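Probable chitinase A (Chromobacterium violaceum, PDB 4TX8) probably hydrolyses internal glycosidic bonds of chitin as a family 18 glycoside hydrolase that also carries a small carbohydrate-binding module. Local coordinates at residues A60-N63 / T69-T72; P125-S130 / I164-A169; V149-D154 / T208-D213; M315-S320 / T371-L376. All coordinates share one frame; numbering follows the deposited sequence.

Contact 1 of 4, residues A60-N63 / T69-T72; sequences ANWN and TLWT
Trp62 and Leu70 point toward each other from backbones whose CA atoms are 7.9 Å apart. The 60-63 segment is irregular: Trp62 is the centre of an inverse gamma turn, closed by a weak bond from Asn63 N to Asn61 O. The 69-72 segment leaves a loop and enters strand 71-73 at Trp71. Side chains and one water bridge the gap. Leu70 reaches over with a single methyl, CD1, which lies 3.8 Å from Trp62 CB and comes obliquely to the indole, while the Ala60 methyl rests over one face of that ring, toward its rim. A branched apolar side chain suits this partly exposed spot. Trp71 contributes polarity: a water donates to Trp62 O and accepts from Trp71 NE1 at 2.9 Å, in the plane of the indole, so the buried N-H is satisfied and the turn is tied to the strand. Within the turn segment, Asn63 ND2 donates to Asn61 OD1 over 3.0 Å; the acceptor lies in the amide plane of Asn63, but the donor stands above the carbonyl plane of Asn61. Asn63 O is held by Ser67 OG. Trp71 itself sits among Tyr35, Trp29 and His54, with Tyr35 meeting it edge-to-face. Such an aromatic cluster packed against a three-stranded antiparallel sheet, of which Trp71 is part, fits the small carbohydrate-binding module of family 5/12 to which both segments belong.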
loop_
_atom_site.group_PDB
_atom_site.type_symbol
_atom_site.label_atom_id
_atom_site.label_comp_id
_atom_site.label_asym_id
_atom_site.label_seq_id
_atom_site.Cartn_x
_atom_site.Cartn_y
_atom_site.Cartn_z
ATOM N N ALA A 60 -12.860 -30.093 5.764
ATOM C CA ALA A 60 -12.321 -29.203 6.790
ATOM C C ALA A 60 -11.731 -27.927 6.185
ATOM O O ALA A 60 -11.641 -26.902 6.862
ATOM C CB ALA A 60 -11.270 -29.929 7.620
ATOM N N ASN A 61 -11.339 -28.005 4.914
ATOM C CA ASN A 61 -10.715 -26.897 4.183
ATOM C C ASN A 61 -9.478 -26.330 4.888
ATOM O O ASN A 61 -9.297 -25.113 4.978
ATOM C CB ASN A 61 -11.730 -25.780 3.932
ATOM C CG ASN A 61 -11.242 -24.767 2.910
ATOM O OD1 ASN A 61 -10.581 -25.122 1.931
ATOM N ND2 ASN A 61 -11.545 -23.496 3.146
ATOM N N TRP A 62 -8.623 -27.220 5.381
ATOM C CA TRP A 62 -7.362 -26.815 5.996
ATOM C C TRP A 62 -6.275 -26.597 4.944
ATOM O O TRP A 62 -5.179 -27.154 5.048
ATOM C CB TRP A 62 -6.901 -27.865 7.007
ATOM C CG TRP A 62 -7.801 -28.004 8.192
ATOM C CD1 TRP A 62 -8.799 -27.153 8.568
ATOM C CD2 TRP A 62 -7.787 -29.061 9.159
ATOM N NE1 TRP A 62 -9.409 -27.615 9.711
ATOM C CE2 TRP A 62 -8.805 -28.784 10.096
ATOM C CE3 TRP A 62 -7.014 -30.216 9.326
ATOM C CZ2 TRP A 62 -9.069 -29.619 11.182
ATOM C CZ3 TRP A 62 -7.278 -31.045 10.409
ATOM C CH2 TRP A 62 -8.297 -30.742 11.320
ATOM N N ASN A 63 -6.575 -25.792 3.928
ATOM C CA ASN A 63 -5.631 -25.591 2.835
ATOM C C ASN A 63 -4.495 -24.657 3.259
ATOM O O ASN A 63 -4.657 -23.862 4.187
ATOM C CB ASN A 63 -6.352 -25.060 1.584
ATOM C CG ASN A 63 -6.809 -23.621 1.728
ATOM O OD1 ASN A 63 -5.999 -22.693 1.714
ATOM N ND2 ASN A 63 -8.118 -23.428 1.844
ATOM N N THR A 69 -1.056 -22.269 10.796
ATOM C CA THR A 69 -0.619 -23.146 11.881
ATOM C C THR A 69 -0.217 -24.516 11.331
ATOM O O THR A 69 0.414 -25.307 12.030
ATOM C CB THR A 69 -1.704 -23.341 12.965
ATOM O OG1 THR A 69 -2.810 -24.074 12.423
ATOM C CG2 THR A 69 -2.184 -21.997 13.506
ATOM N N LEU A 70 -0.578 -24.791 10.078
ATOM C CA LEU A 70 -0.267 -26.079 9.454
ATOM C C LEU A 70 0.782 -25.971 8.357
ATOM O O LEU A 70 1.555 -26.904 8.134
ATOM C CB LEU A 70 -1.530 -26.716 8.869
ATOM C CG LEU A 70 -2.531 -27.328 9.845
ATOM C CD1 LEU A 70 -3.753 -27.814 9.082
ATOM C CD2 LEU A 70 -1.890 -28.469 10.621
ATOM N N TRP A 71 0.796 -24.835 7.666
ATOM C CA TRP A 71 1.645 -24.665 6.494
ATOM C C TRP A 71 2.399 -23.343 6.510
ATOM O O TRP A 71 1.825 -22.293 6.802
ATOM C CB TRP A 71 0.810 -24.751 5.213
ATOM C CG TRP A 71 0.110 -26.057 5.033
ATOM C CD1 TRP A 71 -1.183 -26.348 5.361
ATOM C CD2 TRP A 71 0.666 -27.258 4.486
ATOM N NE1 TRP A 71 -1.467 -27.656 5.048
ATOM C CE2 TRP A 71 -0.348 -28.236 4.511
ATOM C CE3 TRP A 71 1.922 -27.600 3.977
ATOM C CZ2 TRP A 71 -0.143 -29.532 4.047
ATOM C CZ3 TRP A 71 2.122 -28.885 3.518
ATOM C CH2 TRP A 71 1.096 -29.837 3.556
ATOM N N THR A 72 3.685 -23.400 6.187
ATOM C CA THR A 72 4.455 -22.186 5.960
ATOM C C THR A 72 4.895 -22.131 4.498
ATOM O O THR A 72 5.315 -23.142 3.935
ATOM C CB THR A 72 5.682 -22.095 6.894
ATOM O OG1 THR A 72 6.477 -20.958 6.536
ATOM C CG2 THR A 72 6.533 -23.344 6.803
HETATM O O HOH W 1 -3.682 -29.491 5.286
#

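Contact 2 of 4, residues P125-S130 / I164-A169; sequences PLSQVS and IQDIRA
Asp166 of the helix and Leu126 of the short 3-10 turn have the most surface buried here, with Ser127 next. The CB atoms of Leu126 and Asp166 meet at 3.9 Å, and from there the two side chains part. Leu126, its CG anti to the backbone N (chi1 -170°), brings CD2 to Ile167 CG1 at 3.6 Å, a close apolar fit for a branched residue. The Asp166 carboxylate instead lies beside Ser127, with OD1 3.5 Å from Ser127 CB. Two waters link it to the turn: one accepts from Leu126 N and donates to Asp166 OD2 over 2.6 Å, and the other joins Ser127 OG to the same oxygen. OD2 thus takes two water bonds, while OD1 is held by Gln162 NE2 one turn earlier in the helix. A short acid suits this place, since it offers two oxygens, one for the waters and one for Gln162. Gln170, farther along the helix, adds a direct bond from NE2 to Leu126 O. Beyond the contact, Leu126 packs on Ile136 of strand 135-143 and Trp113 of strand 108-114, so the turn, part of the loop joining these two parallel strands, packs between them and helix 160-171.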
loop_
_atom_site.group_PDB
_atom_site.type_symbol
_atom_site.label_atom_id
_atom_site.label_comp_id
_atom_site.label_asym_id
_atom_site.label_seq_id
_atom_site.Cartn_x
_atom_site.Cartn_y
_atom_site.Cartn_z
ATOM N N PRO A 125 10.905 -12.622 8.039
ATOM C CA PRO A 125 12.084 -11.781 7.786
ATOM C C PRO A 125 12.004 -10.957 6.496
ATOM O O PRO A 125 11.597 -11.462 5.449
ATOM C CB PRO A 125 13.219 -12.801 7.707
ATOM C CG PRO A 125 12.778 -13.893 8.635
ATOM C CD PRO A 125 11.285 -13.991 8.440
ATOM N N LEU A 126 12.399 -9.691 6.592
ATOM C CA LEU A 126 12.342 -8.760 5.465
ATOM C C LEU A 126 13.179 -9.239 4.279
ATOM O O LEU A 126 12.874 -8.934 3.126
ATOM C CB LEU A 126 12.811 -7.372 5.906
ATOM C CG LEU A 126 12.596 -6.227 4.912
ATOM C CD1 LEU A 126 11.133 -5.806 4.887
ATOM C CD2 LEU A 126 13.492 -5.050 5.246
ATOM N N SER A 127 14.234 -9.992 4.571
ATOM C CA SER A 127 15.106 -10.539 3.538
ATOM C C SER A 127 14.372 -11.459 2.560
ATOM O O SER A 127 14.813 -11.646 1.428
ATOM C CB SER A 127 16.265 -11.301 4.183
ATOM O OG SER A 127 15.780 -12.347 5.012
ATOM N N GLN A 128 13.251 -12.026 2.998
ATOM C CA GLN A 128 12.537 -13.027 2.209
ATOM C C GLN A 128 11.449 -12.433 1.312
ATOM O O GLN A 128 10.784 -13.164 0.581
ATOM C CB GLN A 128 11.925 -14.085 3.135
ATOM C CG GLN A 128 12.960 -14.927 3.869
ATOM C CD GLN A 128 12.343 -15.841 4.909
ATOM O OE1 GLN A 128 11.128 -16.045 4.932
ATOM N NE2 GLN A 128 13.178 -16.393 5.783
ATOM N N VAL A 129 11.265 -11.117 1.373
ATOM C CA VAL A 129 10.307 -10.442 0.502
ATOM C C VAL A 129 10.722 -10.630 -0.958
ATOM O O VAL A 129 11.861 -10.344 -1.326
ATOM C CB VAL A 129 10.199 -8.941 0.835
ATOM C CG1 VAL A 129 9.389 -8.212 -0.224
ATOM C CG2 VAL A 129 9.587 -8.745 2.220
ATOM N N SER A 130 9.798 -11.118 -1.782
ATOM C CA SER A 130 10.129 -11.539 -3.141
ATOM C C SER A 130 10.568 -10.376 -4.024
ATOM O O SER A 130 10.197 -9.228 -3.788
ATOM C CB SER A 130 8.940 -12.255 -3.784
ATOM O OG SER A 130 8.191 -11.376 -4.600
ATOM N N ILE A 164 18.017 -4.438 10.025
ATOM C CA ILE A 164 18.713 -3.300 9.435
ATOM C C ILE A 164 19.572 -3.754 8.253
ATOM O O ILE A 164 19.669 -3.058 7.240
ATOM C CB ILE A 164 19.578 -2.576 10.491
ATOM C CG1 ILE A 164 18.678 -1.785 11.445
ATOM C CG2 ILE A 164 20.592 -1.648 9.833
ATOM C CD1 ILE A 164 19.407 -1.183 12.627
ATOM N N GLN A 165 20.177 -4.931 8.377
ATOM C CA GLN A 165 20.937 -5.514 7.277
ATOM C C GLN A 165 20.019 -5.910 6.125
ATOM O O GLN A 165 20.382 -5.777 4.956
ATOM C CB GLN A 165 21.735 -6.726 7.756
ATOM C CG GLN A 165 22.903 -6.376 8.660
ATOM C CD GLN A 165 23.650 -7.602 9.149
ATOM O OE1 GLN A 165 23.127 -8.716 9.119
ATOM N NE2 GLN A 165 24.883 -7.401 9.601
ATOM N N ASP A 166 18.827 -6.396 6.462
ATOM C CA ASP A 166 17.854 -6.802 5.453
ATOM C C ASP A 166 17.375 -5.603 4.639
ATOM O O ASP A 166 17.163 -5.707 3.431
ATOM C CB ASP A 166 16.664 -7.509 6.102
ATOM C CG ASP A 166 17.030 -8.870 6.664
ATOM O OD1 ASP A 166 18.133 -9.369 6.354
ATOM O OD2 ASP A 166 16.207 -9.449 7.407
ATOM N N ILE A 167 17.205 -4.468 5.312
ATOM C CA ILE A 167 16.842 -3.224 4.646
ATOM C C ILE A 167 17.901 -2.838 3.615
ATOM O O ILE A 167 17.579 -2.565 2.458
ATOM C CB ILE A 167 16.664 -2.073 5.658
ATOM C CG1 ILE A 167 15.436 -2.327 6.536
ATOM C CG2 ILE A 167 16.550 -0.736 4.940
ATOM C CD1 ILE A 167 15.133 -1.213 7.514
ATOM N N ARG A 168 19.164 -2.828 4.035
ATOM C CA ARG A 168 20.265 -2.508 3.130
ATOM C C ARG A 168 20.305 -3.461 1.937
ATOM O O ARG A 168 20.490 -3.032 0.798
ATOM C CB ARG A 168 21.605 -2.540 3.873
ATOM C CG ARG A 168 21.776 -1.428 4.900
ATOM C CD ARG A 168 23.196 -1.376 5.454
ATOM N NE ARG A 168 23.607 -2.644 6.052
ATOM C CZ ARG A 168 24.659 -3.354 5.655
ATOM N NH1 ARG A 168 24.955 -4.499 6.257
ATOM N NH2 ARG A 168 25.421 -2.918 4.659
ATOM N N ALA A 169 20.117 -4.752 2.200
ATOM C CA ALA A 169 20.185 -5.763 1.148
ATOM C C ALA A 169 19.076 -5.575 0.119
ATOM O O ALA A 169 19.288 -5.776 -1.074
ATOM C CB ALA A 169 20.119 -7.158 1.748
HETATM O O HOH W 2 14.059 -8.988 8.865
HETATM O O HOH W 3 16.993 -12.153 7.480
#

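Contact 3 of 4, residues V149-D154 / T208-D213; sequences VSFTLD and TQYGFD
Phe151 turns its edge onto the face of Tyr210, with Phe151 CD2 3.7 Å from Tyr210 CZ. The pair is T-shaped: the ring centroids are 5.1 Å apart and the planes stand at 84°. Phe212 repeats the relation with the roles exchanged, for its edge points at a face of Phe151, planes at 88° and Phe151 CE2 4.2 Å from Phe212 CZ. Phe151 is therefore the middle member of a three-ring aromatic cluster, giving an edge to one neighbour and a face to the other. Its CG lies anti to the backbone N (chi1 175°), which sets the ring toward Tyr210 and Phe212. The Tyr210 hydroxyl extends past the ring contact and meets two waters. One of them also donates to Phe151 O; the other accepts from Leu153 N and lies 2.7 Å from Tyr210 OH. A tyrosine suits this border because its ring packs inward while its oxygen stays with the waters and the backbone of the loop.

Behind these rings, Gly211 leaves the helix with positive phi, a conformation that glycine adopts readily; Tyr210 and Phe212, on either side of it in sequence, both reach Phe151. Val138 of strand 135-143 and Ile206 of helix 193-210 pack against both phenylalanines, and Phe163 and Ile164 of helix 160-171 touch Tyr210. The chemistry is that of a hydrophobic core with a hydrated rim: perpendicular rings hold the loop at Phe151 to the end of helix 193-210 and the residues just beyond it, and water bridges meet the polar backbone groups where that core stops.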
loop_
_atom_site.group_PDB
_atom_site.type_symbol
_atom_site.label_atom_id
_atom_site.label_comp_id
_atom_site.label_asym_id
_atom_site.label_seq_id
_atom_site.Cartn_x
_atom_site.Cartn_y
_atom_site.Cartn_z
ATOM N N VAL A 149 6.399 9.525 17.791
ATOM C CA VAL A 149 6.242 8.271 17.072
ATOM C C VAL A 149 7.350 7.309 17.492
ATOM O O VAL A 149 8.488 7.724 17.700
ATOM C CB VAL A 149 6.293 8.486 15.540
ATOM C CG1 VAL A 149 6.261 7.154 14.798
ATOM C CG2 VAL A 149 5.152 9.381 15.085
ATOM N N SER A 150 7.021 6.029 17.628
ATOM C CA SER A 150 8.034 5.023 17.913
ATOM C C SER A 150 7.937 3.855 16.939
ATOM O O SER A 150 6.945 3.709 16.225
ATOM C CB SER A 150 7.904 4.523 19.352
ATOM O OG SER A 150 6.643 3.917 19.561
ATOM N N PHE A 151 8.978 3.031 16.911
ATOM C CA PHE A 151 8.973 1.816 16.107
ATOM C C PHE A 151 9.604 0.666 16.873
ATOM O O PHE A 151 10.688 0.808 17.436
ATOM C CB PHE A 151 9.717 2.022 14.787
ATOM C CG PHE A 151 9.851 0.767 13.975
ATOM C CD1 PHE A 151 8.759 0.250 13.288
ATOM C CD2 PHE A 151 11.060 0.095 13.906
ATOM C CE1 PHE A 151 8.871 -0.911 12.543
ATOM C CE2 PHE A 151 11.182 -1.067 13.165
ATOM C CZ PHE A 151 10.082 -1.572 12.480
ATOM N N THR A 152 8.920 -0.472 16.886
ATOM C CA THR A 152 9.448 -1.670 17.522
ATOM C C THR A 152 9.260 -2.875 16.605
ATOM O O THR A 152 8.146 -3.176 16.178
ATOM C CB THR A 152 8.772 -1.943 18.871
ATOM O OG1 THR A 152 8.761 -0.741 19.651
ATOM C CG2 THR A 152 9.520 -3.031 19.626
ATOM N N LEU A 153 10.359 -3.556 16.305
ATOM C CA LEU A 153 10.337 -4.679 15.379
ATOM C C LEU A 153 9.685 -5.916 15.983
ATOM O O LEU A 153 9.944 -6.264 17.135
ATOM C CB LEU A 153 11.759 -5.015 14.936
ATOM C CG LEU A 153 11.906 -6.168 13.946
ATOM C CD1 LEU A 153 11.363 -5.772 12.581
ATOM C CD2 LEU A 153 13.356 -6.594 13.852
ATOM N N ASP A 154 8.837 -6.578 15.200
ATOM C CA ASP A 154 8.315 -7.885 15.582
ATOM C C ASP A 154 9.475 -8.876 15.560
ATOM O O ASP A 154 10.134 -9.035 14.534
ATOM C CB ASP A 154 7.189 -8.322 14.634
ATOM C CG ASP A 154 6.476 -9.588 15.100
ATOM O OD1 ASP A 154 7.152 -10.587 15.415
ATOM O OD2 ASP A 154 5.230 -9.584 15.148
ATOM N N THR A 208 16.793 7.566 10.625
ATOM C CA THR A 208 18.251 7.581 10.610
ATOM C C THR A 208 18.834 6.323 11.254
ATOM O O THR A 208 19.886 5.840 10.839
ATOM C CB THR A 208 18.817 8.829 11.325
ATOM O OG1 THR A 208 18.306 8.894 12.662
ATOM C CG2 THR A 208 18.425 10.092 10.578
ATOM N N GLN A 209 18.141 5.787 12.256
ATOM C CA GLN A 209 18.603 4.582 12.937
ATOM C C GLN A 209 18.472 3.338 12.062
ATOM O O GLN A 209 19.406 2.547 11.949
ATOM C CB GLN A 209 17.834 4.366 14.242
ATOM C CG GLN A 209 18.281 3.130 15.017
ATOM C CD GLN A 209 17.374 2.807 16.192
ATOM O OE1 GLN A 209 16.446 3.557 16.502
ATOM N NE2 GLN A 209 17.635 1.683 16.850
ATOM N N TYR A 210 17.309 3.163 11.445
ATOM C CA TYR A 210 17.043 1.942 10.692
ATOM C C TYR A 210 17.412 2.057 9.215
ATOM O O TYR A 210 17.682 1.051 8.560
ATOM C CB TYR A 210 15.573 1.546 10.844
ATOM C CG TYR A 210 15.259 0.991 12.214
ATOM C CD1 TYR A 210 14.881 1.828 13.257
ATOM C CD2 TYR A 210 15.363 -0.370 12.471
ATOM C CE1 TYR A 210 14.604 1.324 14.514
ATOM C CE2 TYR A 210 15.087 -0.884 13.723
ATOM C CZ TYR A 210 14.709 -0.034 14.741
ATOM O OH TYR A 210 14.436 -0.544 15.988
ATOM N N GLY A 211 17.436 3.278 8.693
ATOM C CA GLY A 211 17.804 3.486 7.306
ATOM C C GLY A 211 16.632 3.349 6.352
ATOM O O GLY A 211 16.813 3.015 5.179
ATOM N N PHE A 212 15.427 3.594 6.858
ATOM C CA PHE A 212 14.242 3.700 6.013
ATOM C C PHE A 212 14.423 4.817 4.990
ATOM O O PHE A 212 15.043 5.834 5.290
ATOM C CB PHE A 212 12.994 3.974 6.853
ATOM C CG PHE A 212 12.594 2.838 7.746
ATOM C CD1 PHE A 212 12.159 1.638 7.209
ATOM C CD2 PHE A 212 12.617 2.984 9.124
ATOM C CE1 PHE A 212 11.776 0.596 8.031
ATOM C CE2 PHE A 212 12.233 1.945 9.951
ATOM C CZ PHE A 212 11.813 0.748 9.403
ATOM N N ASP A 213 13.875 4.640 3.793
ATOM C CA ASP A 213 14.016 5.646 2.741
ATOM C C ASP A 213 13.084 6.833 2.954
ATOM O O ASP A 213 13.289 7.903 2.385
ATOM C CB ASP A 213 13.752 5.031 1.364
ATOM C CG ASP A 213 14.822 4.048 0.952
ATOM O OD1 ASP A 213 15.931 4.500 0.596
ATOM O OD2 ASP A 213 14.554 2.827 0.977
HETATM O O HOH W 4 13.720 1.047 17.805
HETATM O O HOH W 5 13.162 -2.650 17.012
#

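Contact 4 of 4, residues M315-S320 / T371-L376; sequences MLVGGS and TCLTTL
Val317 lays both methyls against the neighbouring helix: CG1 is 3.9 Å from Leu373 CD2, and CG2 is 4.0 Å from Cys372 SG. The Val317 and Leu373 side chains lie alongside each other and point opposite ways, so they overlap along their flanks rather than end on. With CG1 anti to the backbone N (chi1 175°), the valine straddles the sulfur, which lies at nearly the same distance from each methyl. A beta-branched residue suits this position, being wide close to its backbone where the CA atoms of Val317 and Leu373 come within 6.5 Å.

Leu373 continues the contact to the next turn of the other helix. Its two methyls spread over Ser320, CD1 lying 4.0 Å from Ser320 OG and CD2 approaching Ser320 CB. The hydroxyl is buried in these apolar surroundings, and it is satisfied within its own helix by donating to Leu316 O over 2.8 Å. That carbonyl also accepts from Ser320 N, the two donors arriving from opposite faces of its plane. A small serine that folds its polar end back leaves room for the leucine. Cys372 is fixed by its disulfide to Cys379, which ties the helix to the loop that follows.

The axes of the two short helical segments approach to 10.2 Å, and their directions differ by 41°. Helices 313-325 and 363-375 thus lie side by side on the outside of the (beta/alpha)8 barrel. Phe347 of strand 345-350 touches Leu316, Ser320 and Leu373, and Phe391 of a loop touches both Ser320 and Leu373.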
loop_
_atom_site.group_PDB
_atom_site.type_symbol
_atom_site.label_atom_id
_atom_site.label_comp_id
_atom_site.label_asym_id
_atom_site.label_seq_id
_atom_site.Cartn_x
_atom_site.Cartn_y
_atom_site.Cartn_z
ATOM N N MET A 315 -13.010 2.056 -12.422
ATOM C CA MET A 315 -12.846 2.813 -11.183
ATOM C C MET A 315 -11.377 3.107 -10.919
ATOM O O MET A 315 -11.015 4.201 -10.495
ATOM C CB MET A 315 -13.461 2.057 -10.000
ATOM C CG MET A 315 -13.274 2.726 -8.638
ATOM S SD MET A 315 -14.245 2.023 -7.310
ATOM C CE MET A 315 -13.646 2.933 -5.909
ATOM N N LEU A 316 -10.531 2.122 -11.184
ATOM C CA LEU A 316 -9.098 2.304 -11.013
ATOM C C LEU A 316 -8.576 3.349 -11.997
ATOM O O LEU A 316 -7.799 4.229 -11.633
ATOM C CB LEU A 316 -8.353 0.984 -11.201
ATOM C CG LEU A 316 -8.768 -0.160 -10.276
ATOM C CD1 LEU A 316 -7.923 -1.390 -10.558
ATOM C CD2 LEU A 316 -8.657 0.253 -8.813
ATOM N N VAL A 317 -9.018 3.250 -13.245
ATOM C CA VAL A 317 -8.607 4.200 -14.270
ATOM C C VAL A 317 -9.170 5.583 -13.954
ATOM O O VAL A 317 -8.459 6.588 -14.036
ATOM C CB VAL A 317 -9.066 3.755 -15.674
ATOM C CG1 VAL A 317 -8.729 4.817 -16.715
ATOM C CG2 VAL A 317 -8.420 2.426 -16.041
ATOM N N GLY A 318 -10.447 5.623 -13.579
ATOM C CA GLY A 318 -11.123 6.869 -13.264
ATOM C C GLY A 318 -10.529 7.595 -12.071
ATOM O O GLY A 318 -10.298 8.803 -12.126
ATOM N N GLY A 319 -10.286 6.859 -10.990
ATOM C CA GLY A 319 -9.671 7.429 -9.804
ATOM C C GLY A 319 -8.308 8.012 -10.127
ATOM O O GLY A 319 -7.949 9.093 -9.656
ATOM N N SER A 320 -7.553 7.297 -10.953
ATOM C CA SER A 320 -6.221 7.740 -11.338
ATOM C C SER A 320 -6.279 8.962 -12.255
ATOM O O SER A 320 -5.456 9.867 -12.133
ATOM C CB SER A 320 -5.461 6.596 -12.010
ATOM O OG SER A 320 -5.360 5.483 -11.134
ATOM N N THR A 371 -2.608 -1.117 -18.679
ATOM C CA THR A 371 -2.403 -0.904 -20.110
ATOM C C THR A 371 -3.283 0.227 -20.638
ATOM O O THR A 371 -2.875 0.973 -21.527
ATOM C CB THR A 371 -2.682 -2.181 -20.924
ATOM O OG1 THR A 371 -4.069 -2.531 -20.818
ATOM C CG2 THR A 371 -1.823 -3.331 -20.419
ATOM N N CYS A 372 -4.487 0.353 -20.086
ATOM C CA CYS A 372 -5.384 1.443 -20.454
ATOM C C CYS A 372 -4.761 2.785 -20.094
ATOM O O CYS A 372 -4.713 3.698 -20.916
ATOM C CB CYS A 372 -6.743 1.291 -19.762
ATOM S SG CYS A 372 -7.881 2.678 -20.019
ATOM N N LEU A 373 -4.275 2.893 -18.862
ATOM C CA LEU A 373 -3.641 4.121 -18.401
ATOM C C LEU A 373 -2.353 4.431 -19.164
ATOM O O LEU A 373 -2.112 5.579 -19.533
ATOM C CB LEU A 373 -3.355 4.035 -16.899
ATOM C CG LEU A 373 -4.557 4.222 -15.967
ATOM C CD1 LEU A 373 -4.246 3.729 -14.559
ATOM C CD2 LEU A 373 -4.987 5.680 -15.933
ATOM N N THR A 374 -1.537 3.411 -19.418
ATOM C CA THR A 374 -0.215 3.627 -20.004
ATOM C C THR A 374 -0.203 3.739 -21.530
ATOM O O THR A 374 0.613 4.472 -22.086
ATOM C CB THR A 374 0.768 2.501 -19.611
ATOM O OG1 THR A 374 0.244 1.232 -20.022
ATOM C CG2 THR A 374 1.002 2.491 -18.104
ATOM N N THR A 375 -1.083 3.009 -22.211
ATOM C CA THR A 375 -1.036 2.953 -23.672
ATOM C C THR A 375 -2.384 3.162 -24.352
ATOM O O THR A 375 -2.493 2.988 -25.566
ATOM C CB THR A 375 -0.483 1.603 -24.166
ATOM O OG1 THR A 375 -1.399 0.559 -23.815
ATOM C CG2 THR A 375 0.882 1.314 -23.560
ATOM N N LEU A 376 -3.403 3.515 -23.573
ATOM C CA LEU A 376 -4.741 3.771 -24.103
ATOM C C LEU A 376 -5.347 2.541 -24.782
ATOM O O LEU A 376 -6.253 2.664 -25.605
ATOM C CB LEU A 376 -4.712 4.949 -25.087
ATOM C CG LEU A 376 -5.403 6.245 -24.659
ATOM C CD1 LEU A 376 -4.947 6.665 -23.275
ATOM C CD2 LEU A 376 -5.130 7.350 -25.669
#

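Overall arrangement
Contact 1 stands apart in the binding module, partly buried, whereas the other three are buried contacts around the (beta/alpha)8 (TIM) barrel of the family 18 domain. Contacts 2 and 3 are neighbours, with centres 14 Å apart, and meet through helix 160-171: Ile167 of contact 2 packs on the backbone oxygens of Tyr210 and Gly211 of contact 3. Contact 4 lies on the opposite side of the chain's centre, its centre 32 Å from that of contact 2. Chemistry follows place. Water bridges join the two sides in contacts 1, 2 and 3, where a loop or turn meets its partner, while contact 4, helix against helix, meets through methyls and a sulfur, with the serine hydroxyl turned back to its own helix.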